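Local coordinates for protein Cel44C (Paenibacillus polymyxa, PDB 2YJQ) that probably hydrolyses the beta-1,4-glucan backbone of xyloglucan and cellulose, acting within the chain through the family 44 glycoside hydrolase domain held in this piece, at residues G46-T51 against D185-L190; G230-G235 against D282-P287; T357-G362 against Y386-W391. The protein carries 8 engineered substitutions. One frame throughout, in Å; residues are numbered along the deposited sequence.

Contact 1. Residues G46-T51 against D185-L190. With OXZ (tetrahydrooxazine), chain E; BGC (beta-D-glucopyranose), chain C; BGC (beta-D-glucopyranose), chain B.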
loop_
_atom_site.group_PDB
_atom_site.type_symbol
_atom_site.label_atom_id
_atom_site.label_comp_id
_atom_site.label_asym_id
_atom_site.label_seq_id
_atom_site.Cartn_x
_atom_site.Cartn_y
_atom_site.Cartn_z
ATOM N N GLY A 46 -0.016 -8.503 6.160
ATOM C CA GLY A 46 -0.951 -7.677 6.905
ATOM C C GLY A 46 -2.343 -8.113 6.483
ATOM O O GLY A 46 -2.507 -9.190 5.909
ATOM N N GLY A 47 -3.347 -7.277 6.698
ATOM C CA GLY A 47 -4.748 -7.651 6.447
ATOM C C GLY A 47 -5.440 -8.311 7.648
ATOM O O GLY A 47 -4.827 -8.585 8.705
ATOM N N ASN A 48 -6.738 -8.550 7.496
ATOM C CA ASN A 48 -7.609 -9.070 8.593
ATOM C C ASN A 48 -7.036 -10.246 9.361
ATOM O O ASN A 48 -7.048 -10.279 10.583
ATOM C CB ASN A 48 -8.974 -9.394 8.007
ATOM C CG ASN A 48 -9.714 -8.126 7.577
ATOM O OD1 ASN A 48 -9.339 -7.016 7.991
ATOM N ND2 ASN A 48 -10.752 -8.271 6.766
ATOM N N ARG A 49 -6.441 -11.185 8.650
ATOM C CA ARG A 49 -5.914 -12.381 9.295
ATOM C C ARG A 49 -4.781 -12.172 10.283
ATOM O O ARG A 49 -4.591 -13.019 11.220
ATOM C CB ARG A 49 -5.478 -13.380 8.212
ATOM C CG ARG A 49 -6.594 -14.254 7.676
ATOM C CD ARG A 49 -6.816 -15.453 8.631
ATOM N NE ARG A 49 -7.858 -16.417 8.246
ATOM C CZ ARG A 49 -8.012 -17.577 8.910
ATOM N NH1 ARG A 49 -7.221 -17.901 9.921
ATOM N NH2 ARG A 49 -8.924 -18.440 8.543
ATOM N N MET A 50 -4.024 -11.070 10.135
ATOM C CA MET A 50 -2.834 -10.835 10.996
ATOM C C MET A 50 -3.155 -10.312 12.393
ATOM O O MET A 50 -2.357 -10.471 13.335
ATOM C CB MET A 50 -1.788 -9.939 10.320
ATOM C CG MET A 50 -1.020 -10.649 9.232
ATOM S SD MET A 50 -0.128 -12.074 9.804
ATOM C CE MET A 50 1.207 -11.486 10.861
ATOM N N THR A 51 -4.315 -9.673 12.529
ATOM C CA THR A 51 -4.794 -9.221 13.863
ATOM C C THR A 51 -4.674 -10.349 14.914
ATOM O O THR A 51 -4.145 -10.112 16.033
ATOM C CB THR A 51 -6.259 -8.737 13.828
ATOM O OG1 THR A 51 -6.397 -7.573 12.978
ATOM C CG2 THR A 51 -6.688 -8.341 15.208
ATOM N N ASP A 185 -1.081 -3.620 14.191
ATOM C CA ASP A 185 -2.296 -4.376 13.857
ATOM C C ASP A 185 -2.796 -3.867 12.505
ATOM O O ASP A 185 -1.989 -3.410 11.673
ATOM C CB ASP A 185 -3.339 -4.145 14.945
ATOM C CG ASP A 185 -4.285 -5.315 15.096
ATOM O OD1 ASP A 185 -5.238 -5.335 14.253
ATOM O OD2 ASP A 185 -4.026 -6.174 16.004
ATOM N N ASN A 186 -4.110 -3.881 12.315
ATOM C CA ASN A 186 -4.726 -3.719 11.012
ATOM C C ASN A 186 -6.130 -3.250 11.234
ATOM O O ASN A 186 -6.846 -3.839 12.039
ATOM C CB ASN A 186 -4.769 -5.070 10.256
ATOM C CG ASN A 186 -5.468 -4.978 8.897
ATOM O OD1 ASN A 186 -6.698 -5.210 8.776
ATOM N ND2 ASN A 186 -4.710 -4.653 7.874
ATOM N N GLU A 187 -6.534 -2.229 10.498
ATOM C CA GLU A 187 -7.896 -1.649 10.602
ATOM C C GLU A 187 -8.575 -1.660 11.982
ATOM O O GLU A 187 -9.684 -2.183 12.181
ATOM C CB GLU A 187 -8.805 -2.188 9.507
ATOM C CG GLU A 187 -8.054 -2.273 8.158
ATOM C CD GLU A 187 -8.903 -2.734 7.013
ATOM O OE1 GLU A 187 -9.934 -3.384 7.294
ATOM O OE2 GLU A 187 -8.528 -2.456 5.853
ATOM N N PRO A 188 -7.952 -1.005 12.940
ATOM C CA PRO A 188 -8.518 -1.104 14.274
ATOM C C PRO A 188 -9.940 -0.518 14.416
ATOM O O PRO A 188 -10.617 -0.906 15.346
ATOM C CB PRO A 188 -7.538 -0.276 15.106
ATOM C CG PRO A 188 -7.240 0.909 14.102
ATOM C CD PRO A 188 -6.970 0.099 12.829
ATOM N N ALA A 189 -10.378 0.380 13.539
ATOM C CA ALA A 189 -11.725 0.955 13.669
ATOM C C ALA A 189 -12.714 -0.068 13.161
ATOM O O ALA A 189 -13.924 0.134 13.304
ATOM C CB ALA A 189 -11.925 2.301 12.853
ATOM N N LEU A 190 -12.218 -1.114 12.514
ATOM C CA LEU A 190 -13.107 -2.231 12.210
ATOM C C LEU A 190 -12.971 -3.436 13.182
ATOM O O LEU A 190 -13.597 -4.480 12.963
ATOM C CB LEU A 190 -12.935 -2.667 10.732
ATOM C CG LEU A 190 -13.340 -1.646 9.651
ATOM C CD1 LEU A 190 -13.215 -2.282 8.265
ATOM C CD2 LEU A 190 -14.753 -1.150 9.832
HETATM C C6 OXZ E . -11.402 -6.077 1.837
HETATM C C5 OXZ E . -9.957 -5.985 2.334
HETATM C C4 OXZ E . -9.538 -7.158 3.279
HETATM C C3 OXZ E . -8.153 -6.955 3.893
HETATM C C2 OXZ E . -8.014 -5.589 4.623
HETATM O O6 OXZ E . -12.260 -6.163 3.007
HETATM O O5 OXZ E . -9.851 -4.807 3.145
HETATM O O4 OXZ E . -9.541 -8.380 2.540
HETATM O O3 OXZ E . -7.750 -8.042 4.769
HETATM N N1 OXZ E . -8.601 -4.565 3.729
HETATM C C2 BGC C . -10.721 -10.490 2.253
HETATM C C3 BGC C . -11.144 -11.785 2.931
HETATM C C4 BGC C . -9.897 -12.438 3.533
HETATM C C5 BGC C . -9.019 -11.493 4.349
HETATM C C6 BGC C . -7.689 -12.147 4.674
HETATM C C1 BGC C . -9.966 -9.581 3.243
HETATM O O2 BGC C . -11.866 -9.788 1.767
HETATM O O3 BGC C . -11.531 -12.673 1.884
HETATM O O4 BGC C . -10.243 -13.403 4.449
HETATM O O5 BGC C . -8.767 -10.279 3.628
HETATM O O6 BGC C . -7.012 -11.180 5.488
HETATM C C2 BGC B . -10.301 -15.566 5.301
HETATM C C3 BGC B . -10.170 -17.069 4.963
HETATM C C4 BGC B . -10.977 -17.431 3.727
HETATM C C5 BGC B . -10.543 -16.487 2.620
HETATM C C6 BGC B . -11.196 -16.960 1.325
HETATM C C1 BGC B . -9.961 -14.745 4.080
HETATM O O2 BGC B . -9.448 -15.178 6.387
HETATM O O3 BGC B . -10.640 -17.883 6.024
HETATM O O4 BGC B . -10.563 -18.738 3.345
HETATM O O5 BGC B . -10.870 -15.164 3.076
HETATM O O6 BGC B . -12.125 -16.017 0.801
HETATM O O HOH W 1 -10.862 -5.174 9.289
HETATM O O HOH W 2 -7.936 -6.750 11.278
#

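Contact 2. Residues G230-G235 against D282-P287. With OXZ (tetrahydrooxazine), chain E.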
loop_
_atom_site.group_PDB
_atom_site.type_symbol
_atom_site.label_atom_id
_atom_site.label_comp_id
_atom_site.label_asym_id
_atom_site.label_seq_id
_atom_site.Cartn_x
_atom_site.Cartn_y
_atom_site.Cartn_z
ATOM N N GLY A 230 1.390 3.038 11.504
ATOM C CA GLY A 230 0.090 3.136 12.184
ATOM C C GLY A 230 -0.659 4.313 11.613
ATOM O O GLY A 230 -0.078 5.191 10.947
ATOM N N PRO A 231 -1.977 4.345 11.785
ATOM C CA PRO A 231 -2.797 3.435 12.487
ATOM C C PRO A 231 -3.399 2.337 11.601
ATOM O O PRO A 231 -4.121 1.516 12.139
ATOM C CB PRO A 231 -3.877 4.344 13.091
ATOM C CG PRO A 231 -3.737 5.771 12.304
ATOM C CD PRO A 231 -2.777 5.424 11.181
ATOM N N VAL A 232 -3.058 2.285 10.301
ATOM C CA VAL A 232 -3.516 1.227 9.371
ATOM C C VAL A 232 -5.033 1.356 9.216
ATOM O O VAL A 232 -5.768 0.372 9.327
ATOM C CB VAL A 232 -3.103 -0.223 9.851
ATOM C CG1 VAL A 232 -3.158 -1.256 8.724
ATOM C CG2 VAL A 232 -1.705 -0.227 10.488
ATOM N N LEU A 233 -5.496 2.590 8.997
ATOM C CA LEU A 233 -6.945 2.923 8.921
ATOM C C LEU A 233 -7.542 2.304 7.672
ATOM O O LEU A 233 -6.917 2.415 6.605
ATOM C CB LEU A 233 -7.155 4.467 8.872
ATOM C CG LEU A 233 -6.720 5.182 10.180
ATOM C CD1 LEU A 233 -6.959 6.666 10.161
ATOM C CD2 LEU A 233 -7.293 4.534 11.515
ATOM N N TYR A 234 -8.739 1.689 7.776
ATOM C CA TYR A 234 -9.367 1.052 6.584
ATOM C C TYR A 234 -9.840 1.974 5.452
ATOM O O TYR A 234 -9.978 1.566 4.296
ATOM C CB TYR A 234 -10.575 0.160 6.968
ATOM C CG TYR A 234 -11.876 0.922 7.025
ATOM C CD1 TYR A 234 -12.265 1.575 8.210
ATOM C CD2 TYR A 234 -12.722 0.981 5.917
ATOM C CE1 TYR A 234 -13.443 2.258 8.308
ATOM C CE2 TYR A 234 -13.930 1.682 5.964
ATOM C CZ TYR A 234 -14.295 2.316 7.187
ATOM O OH TYR A 234 -15.465 3.027 7.289
ATOM N N GLY A 235 -10.142 3.215 5.762
ATOM C CA GLY A 235 -10.920 3.998 4.777
ATOM C C GLY A 235 -11.418 5.271 5.424
ATOM O O GLY A 235 -11.121 5.538 6.612
ATOM N N ASP A 282 -0.166 5.373 8.213
ATOM C CA ASP A 282 -0.465 4.196 7.387
ATOM C C ASP A 282 -1.965 4.182 7.083
ATOM O O ASP A 282 -2.774 4.123 8.027
ATOM C CB ASP A 282 0.007 2.943 8.194
ATOM C CG ASP A 282 -0.206 1.590 7.482
ATOM O OD1 ASP A 282 -1.021 1.459 6.551
ATOM O OD2 ASP A 282 0.501 0.607 7.863
ATOM N N VAL A 283 -2.334 4.161 5.803
ATOM C CA VAL A 283 -3.762 3.988 5.466
ATOM C C VAL A 283 -4.035 2.930 4.388
ATOM O O VAL A 283 -3.116 2.532 3.647
ATOM C CB VAL A 283 -4.451 5.295 5.018
ATOM C CG1 VAL A 283 -4.211 6.419 6.022
ATOM C CG2 VAL A 283 -4.002 5.717 3.603
ATOM N N HIS A 284 -5.314 2.521 4.296
ATOM C CA HIS A 284 -5.806 1.739 3.183
ATOM C C HIS A 284 -6.808 2.592 2.456
ATOM O O HIS A 284 -7.479 3.442 3.056
ATOM C CB HIS A 284 -6.460 0.467 3.664
ATOM C CG HIS A 284 -5.536 -0.426 4.438
ATOM N ND1 HIS A 284 -5.987 -1.506 5.174
ATOM C CD2 HIS A 284 -4.186 -0.403 4.583
ATOM C CE1 HIS A 284 -4.961 -2.093 5.764
ATOM N NE2 HIS A 284 -3.851 -1.446 5.417
ATOM N N TRP A 285 -6.910 2.342 1.157
ATOM C CA TRP A 285 -7.717 3.141 0.326
ATOM C C TRP A 285 -8.320 2.229 -0.750
ATOM O O TRP A 285 -7.624 1.825 -1.719
ATOM C CB TRP A 285 -6.832 4.227 -0.281
ATOM C CG TRP A 285 -7.565 5.165 -1.237
ATOM C CD1 TRP A 285 -7.481 5.192 -2.599
ATOM C CD2 TRP A 285 -8.491 6.202 -0.868
ATOM N NE1 TRP A 285 -8.318 6.175 -3.109
ATOM C CE2 TRP A 285 -8.927 6.819 -2.061
ATOM C CE3 TRP A 285 -8.996 6.661 0.361
ATOM C CZ2 TRP A 285 -9.825 7.887 -2.061
ATOM C CZ3 TRP A 285 -9.911 7.688 0.352
ATOM C CH2 TRP A 285 -10.294 8.313 -0.853
ATOM N N TYR A 286 -9.583 1.861 -0.546
ATOM C CA TYR A 286 -10.377 1.147 -1.551
ATOM C C TYR A 286 -11.372 2.153 -2.047
ATOM O O TYR A 286 -12.200 2.571 -1.259
ATOM C CB TYR A 286 -11.120 -0.000 -0.893
ATOM C CG TYR A 286 -10.181 -1.003 -0.239
ATOM C CD1 TYR A 286 -9.410 -1.887 -1.016
ATOM C CD2 TYR A 286 -10.050 -1.036 1.142
ATOM C CE1 TYR A 286 -8.530 -2.803 -0.407
ATOM C CE2 TYR A 286 -9.183 -1.947 1.766
ATOM C CZ TYR A 286 -8.447 -2.839 0.993
ATOM O OH TYR A 286 -7.579 -3.709 1.650
ATOM N N PRO A 287 -11.202 2.646 -3.296
ATOM C CA PRO A 287 -12.066 3.682 -3.889
ATOM C C PRO A 287 -13.564 3.398 -3.718
ATOM O O PRO A 287 -13.988 2.245 -3.951
ATOM C CB PRO A 287 -11.678 3.644 -5.363
ATOM C CG PRO A 287 -10.225 3.240 -5.356
ATOM C CD PRO A 287 -10.035 2.348 -4.154
HETATM C C6 OXZ E . -11.402 -6.077 1.837
HETATM C C5 OXZ E . -9.957 -5.985 2.334
HETATM C C4 OXZ E . -9.538 -7.158 3.279
HETATM C C3 OXZ E . -8.153 -6.955 3.893
HETATM C C2 OXZ E . -8.014 -5.589 4.623
HETATM O O6 OXZ E . -12.260 -6.163 3.007
HETATM O O5 OXZ E . -9.851 -4.807 3.145
HETATM O O4 OXZ E . -9.541 -8.380 2.540
HETATM O O3 OXZ E . -7.750 -8.042 4.769
HETATM N N1 OXZ E . -8.601 -4.565 3.729
HETATM O O HOH W 3 -11.063 2.424 1.932
#

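Contact 3. Residues T357-G362 against Y386-W391. Engineered in segment 357-362: Ser358 (natural residue Glu). With OXZ (tetrahydrooxazine), chain E; BGC (beta-D-glucopyranose), chain C.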
loop_
_atom_site.group_PDB
_atom_site.type_symbol
_atom_site.label_atom_id
_atom_site.label_comp_id
_atom_site.label_asym_id
_atom_site.label_seq_id
_atom_site.Cartn_x
_atom_site.Cartn_y
_atom_site.Cartn_z
ATOM N N THR A 357 -0.952 1.188 2.537
ATOM C CA THR A 357 -0.501 -0.188 2.633
ATOM C C THR A 357 -1.470 -1.270 2.126
ATOM O O THR A 357 -1.153 -2.435 2.149
ATOM C CB THR A 357 -0.081 -0.510 4.038
ATOM O OG1 THR A 357 -1.211 -0.367 4.908
ATOM C CG2 THR A 357 1.129 0.416 4.497
ATOM N N SER A 358 -2.618 -0.887 1.602
ATOM C CA SER A 358 -3.494 -1.877 1.034
ATOM C C SER A 358 -4.498 -1.093 0.207
ATOM O O SER A 358 -5.220 -0.283 0.773
ATOM C CB SER A 358 -4.179 -2.645 2.190
ATOM O OG SER A 358 -4.802 -3.811 1.692
ATOM N N TYR A 359 -4.523 -1.280 -1.115
ATOM C CA TYR A 359 -5.458 -0.571 -1.957
ATOM C C TYR A 359 -5.668 -1.340 -3.228
ATOM O O TYR A 359 -4.853 -2.213 -3.540
ATOM C CB TYR A 359 -4.924 0.804 -2.305
ATOM C CG TYR A 359 -3.720 0.780 -3.257
ATOM C CD1 TYR A 359 -2.429 0.506 -2.771
ATOM C CD2 TYR A 359 -3.877 1.020 -4.619
ATOM C CE1 TYR A 359 -1.324 0.479 -3.629
ATOM C CE2 TYR A 359 -2.766 1.017 -5.493
ATOM C CZ TYR A 359 -1.493 0.751 -4.996
ATOM O OH TYR A 359 -0.377 0.690 -5.807
ATOM N N SER A 360 -6.716 -0.997 -3.977
ATOM C CA SER A 360 -6.964 -1.623 -5.262
ATOM C C SER A 360 -8.001 -0.820 -6.020
ATOM O O SER A 360 -8.913 -0.283 -5.389
ATOM C CB SER A 360 -7.566 -3.044 -5.038
ATOM O OG SER A 360 -7.901 -3.619 -6.294
ATOM N N TYR A 361 -7.912 -0.820 -7.336
ATOM C CA TYR A 361 -8.867 -0.133 -8.160
ATOM C C TYR A 361 -9.783 -1.089 -8.916
ATOM O O TYR A 361 -10.602 -0.638 -9.708
ATOM C CB TYR A 361 -8.128 0.847 -9.118
ATOM C CG TYR A 361 -7.716 2.115 -8.364
ATOM C CD1 TYR A 361 -6.757 2.068 -7.348
ATOM C CD2 TYR A 361 -8.392 3.312 -8.570
ATOM C CE1 TYR A 361 -6.443 3.203 -6.623
ATOM C CE2 TYR A 361 -8.051 4.497 -7.862
ATOM C CZ TYR A 361 -7.101 4.412 -6.898
ATOM O OH TYR A 361 -6.807 5.514 -6.160
ATOM N N GLY A 362 -9.682 -2.400 -8.643
ATOM C CA GLY A 362 -10.598 -3.372 -9.258
ATOM C C GLY A 362 -10.208 -3.547 -10.716
ATOM O O GLY A 362 -9.112 -3.106 -11.136
ATOM N N TYR A 386 5.777 7.087 0.607
ATOM C CA TYR A 386 6.950 6.334 0.904
ATOM C C TYR A 386 6.803 4.861 0.497
ATOM O O TYR A 386 7.801 4.199 0.076
ATOM C CB TYR A 386 7.182 6.455 2.395
ATOM C CG TYR A 386 8.268 5.555 2.951
ATOM C CD1 TYR A 386 9.613 5.701 2.564
ATOM C CD2 TYR A 386 7.967 4.588 3.917
ATOM C CE1 TYR A 386 10.626 4.860 3.136
ATOM C CE2 TYR A 386 8.927 3.731 4.437
ATOM C CZ TYR A 386 10.237 3.858 4.062
ATOM O OH TYR A 386 11.169 2.986 4.674
ATOM N N MET A 387 5.594 4.307 0.705
ATOM C CA MET A 387 5.359 2.869 0.525
ATOM C C MET A 387 3.938 2.664 0.079
ATOM O O MET A 387 3.044 3.368 0.547
ATOM C CB MET A 387 5.660 2.100 1.775
ATOM C CG MET A 387 5.628 0.590 1.555
ATOM S SD MET A 387 6.174 -0.261 3.040
ATOM C CE MET A 387 7.991 -0.112 2.954
ATOM N N ALA A 388 3.711 1.745 -0.865
ATOM C CA ALA A 388 2.343 1.397 -1.209
ATOM C C ALA A 388 2.226 -0.069 -1.619
ATOM O O ALA A 388 3.123 -0.650 -2.240
ATOM C CB ALA A 388 1.801 2.313 -2.291
ATOM N N ASN A 389 1.106 -0.693 -1.241
ATOM C CA ASN A 389 1.053 -2.122 -1.324
ATOM C C ASN A 389 -0.287 -2.534 -1.858
ATOM O O ASN A 389 -1.322 -2.419 -1.129
ATOM C CB ASN A 389 1.269 -2.743 0.048
ATOM C CG ASN A 389 2.586 -2.419 0.633
ATOM O OD1 ASN A 389 3.567 -3.195 0.496
ATOM N ND2 ASN A 389 2.646 -1.335 1.328
ATOM N N TYR A 390 -0.284 -3.047 -3.087
ATOM C CA TYR A 390 -1.494 -3.491 -3.733
ATOM C C TYR A 390 -2.171 -4.607 -2.916
ATOM O O TYR A 390 -1.494 -5.347 -2.201
ATOM C CB TYR A 390 -1.160 -4.003 -5.128
ATOM C CG TYR A 390 -2.315 -4.693 -5.838
ATOM C CD1 TYR A 390 -3.406 -3.967 -6.297
ATOM C CD2 TYR A 390 -2.285 -6.095 -6.077
ATOM C CE1 TYR A 390 -4.471 -4.605 -6.956
ATOM C CE2 TYR A 390 -3.318 -6.728 -6.746
ATOM C CZ TYR A 390 -4.417 -5.974 -7.165
ATOM O OH TYR A 390 -5.433 -6.613 -7.798
ATOM N N TRP A 391 -3.491 -4.689 -2.994
ATOM C CA TRP A 391 -4.223 -5.762 -2.337
ATOM C C TRP A 391 -5.147 -6.504 -3.331
ATOM O O TRP A 391 -5.908 -5.864 -4.067
ATOM C CB TRP A 391 -5.006 -5.246 -1.112
ATOM C CG TRP A 391 -5.778 -6.345 -0.501
ATOM C CD1 TRP A 391 -7.015 -6.745 -0.863
ATOM C CD2 TRP A 391 -5.346 -7.240 0.532
ATOM N NE1 TRP A 391 -7.418 -7.810 -0.101
ATOM C CE2 TRP A 391 -6.407 -8.151 0.754
ATOM C CE3 TRP A 391 -4.179 -7.338 1.324
ATOM C CZ2 TRP A 391 -6.343 -9.173 1.724
ATOM C CZ3 TRP A 391 -4.088 -8.359 2.259
ATOM C CH2 TRP A 391 -5.167 -9.260 2.474
HETATM C C6 OXZ E . -11.402 -6.077 1.837
HETATM C C5 OXZ E . -9.957 -5.985 2.334
HETATM C C4 OXZ E . -9.538 -7.158 3.279
HETATM C C3 OXZ E . -8.153 -6.955 3.893
HETATM C C2 OXZ E . -8.014 -5.589 4.623
HETATM O O6 OXZ E . -12.260 -6.163 3.007
HETATM O O5 OXZ E . -9.851 -4.807 3.145
HETATM O O4 OXZ E . -9.541 -8.380 2.540
HETATM O O3 OXZ E . -7.750 -8.042 4.769
HETATM N N1 OXZ E . -8.601 -4.565 3.729
HETATM C C2 BGC C . -10.721 -10.490 2.253
HETATM C C3 BGC C . -11.144 -11.785 2.931
HETATM C C4 BGC C . -9.897 -12.438 3.533
HETATM C C5 BGC C . -9.019 -11.493 4.349
HETATM C C6 BGC C . -7.689 -12.147 4.674
HETATM C C1 BGC C . -9.966 -9.581 3.243
HETATM O O2 BGC C . -11.866 -9.788 1.767
HETATM O O3 BGC C . -11.531 -12.673 1.884
HETATM O O4 BGC C . -10.243 -13.403 4.449
HETATM O O5 BGC C . -8.767 -10.279 3.628
HETATM O O6 BGC C . -7.012 -11.180 5.488
HETATM O O HOH W 4 -8.077 -6.179 -6.398
#

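Contact 1. Residues G46-T51 against D185-L190
Thr51 and Asp185 meet where two loops at the C-terminal mouth of the (beta/alpha)8 barrel come together, one following strand 42-45 and the other following strand 181-184. This is the tight half of the contact. The Thr51 hydroxyl reaches the carboxylate, OG1 to Asp185 OD1 2.8 Å, although its proton has another possible acceptor in a nearby water. Its methyl CG2 leans on the same carboxylate, 3.5 Å from both Asp185 OD1 and Asp185 OD2. Three groups converge on OD1, since it also accepts the backbone Asn186 N and the indole NE1 of Trp191; OD2 takes the backbone N atoms of Met112 and Ala113. So held, the carboxylate can hardly turn. The side chain of Asn186 lies over the Gly47 backbone, its CG 3.6 Å from Gly47 C. Its amide plane stands 81° from that of Asn48.

On the cleft side the packing slackens and water takes over. Asn48 OD1 and Glu187 OE1 do not bond each other directly; one water donates to both. Asn48 holds its CG beside its own backbone N (chi1 -68°), which brings OD1 to that water, while ND2 is bonded to Asp65. Glu187 OE2 accepts from N1 of the tetrahydrooxazine and is also hydrogen-bonded to His284 ND1. Gly47 has no room for a side chain: a CB would crowd the ligand's O3 and the carbonyl O of Gly46. Segment 46-51 thus lines the sugar-binding cleft. Asn48 N donates to tetrahydrooxazine O3, and Arg49 N to O6 of the next glucose. Farther along, the Arg49 guanidinium, salt-bridged to Asp71, presents its edge to the chain B glucose, with NE 2.7 Å from O2 and NH2 3.1 Å from O3.

Contact 2. Residues G230-G235 against D282-P287
The imidazole of His284 has the carbonyl O of Val232 over one face, while Leu233 O and the tetrahydrooxazine N1 approach it obliquely. Val232 runs alongside in the same direction, its CG1 3.4 Å from His284 NE2. The Tyr286 ring, farther toward the ligand, is met obliquely by Tyr234 O and by the ligand's O5. Its hydroxyl also lies very close to ligand N1, too close for the bond length to be trusted.

Strands 227-233 and 280-285 are parallel neighbours in the barrel; the axes of their 230-233 and 282-285 parts approach to 4.4 Å, 5° from aligned. A beta bulge shifts the register at Val232, after the cis peptide before Pro231. Asp282 O takes Leu233 N at 3.3 Å and, weakly, Val232 N. Asp282 N donates to Gly230 O over 2.7 Å from well above the carbonyl plane, whereas His284 N meets Leu233 O nearly head-on (2.8 Å, C=O...N 175°). A water joins the two segments, donating to Tyr234 O and accepting from Tyr286 N.

Asp282 has CG anti to its own N (chi1 -179°), which lays the carboxylate beside Val232 CG2 and lets OD1 bond Thr357 OG1. Thr357 OG1 bonds His284 NE2 weakly, and His284 ND1 bonds Glu187 OE2. These two bonds to the ring probably set the imidazole's rotation, consistent with His284 orienting the Glu187 carboxylate toward the ligand.

Contact 3. Residues T357-G362 against Y386-W391
Tyr359 O is approached by several groups of segment 386-391: Trp391 N donates to it at 2.9 Å, the CA-H of Tyr390 points at it, and the Tyr390 ring reaches it obliquely through CD1. This joins the seventh and eighth strands of the barrel, 353-359 and 387-390, in a beta-alpha-beta crossover through helix 367-381. In return Tyr359 N makes a weak bond to Asn389 O, which Ser358 CA also approaches (3.1 Å). Tyr359 places its ring between its own N and carbonyl carbon (chi1 70°), folding it back so that CE1 touches Ala388 CB at 3.9 Å and the ring edge meets Asn389 N. Between the adjacent strands Asn389 CB packs on Thr357 O, 3.2 Å away, and its ND2 is buried without a polar partner.

Ser358, engineered in place of the natural Glu, sets OG 3.2 Å from Trp391 CB and bonds Tyr286 OH. The indole extends into the cleft and takes tetrahydrooxazine C3 on one face, 3.6 Å above the plane and offset toward the rim; CZ2 also approaches O5 of the neighbouring glucose. A leucine in place of Trp391 would probably leave the tetrahydrooxazine without the flat face at C3 and open a gap there.

A water links Ser360 OG, Trp391 O and Tyr390 OH, the last also bonded to Asn398 ND2. Ser360 OG closes an ST turn, accepting Gly362 N at 3.2 Å with an N-H...O angle of 164°.

All three contacts lie at the C-terminal end of the one closed eight-stranded parallel barrel and come in series along the chain. Contact 1 pairs loops after the second and fourth strands, contact 2 the fifth and sixth strands, contact 3 the seventh and eighth. Centres of contacts 1 and 2 are about 10 Å apart, those of 2 and 3 about 9 Å, and those of 1 and 3 about 15 Å. Contacts 2 and 3 adjoin because strands 280-285 and 353-359 are neighbours, with Val283 O 2.8 Å from Thr357 N. Each touches the tetrahydrooxazine, so segments far apart in sequence surround one sugar-binding site, away from the calcium site.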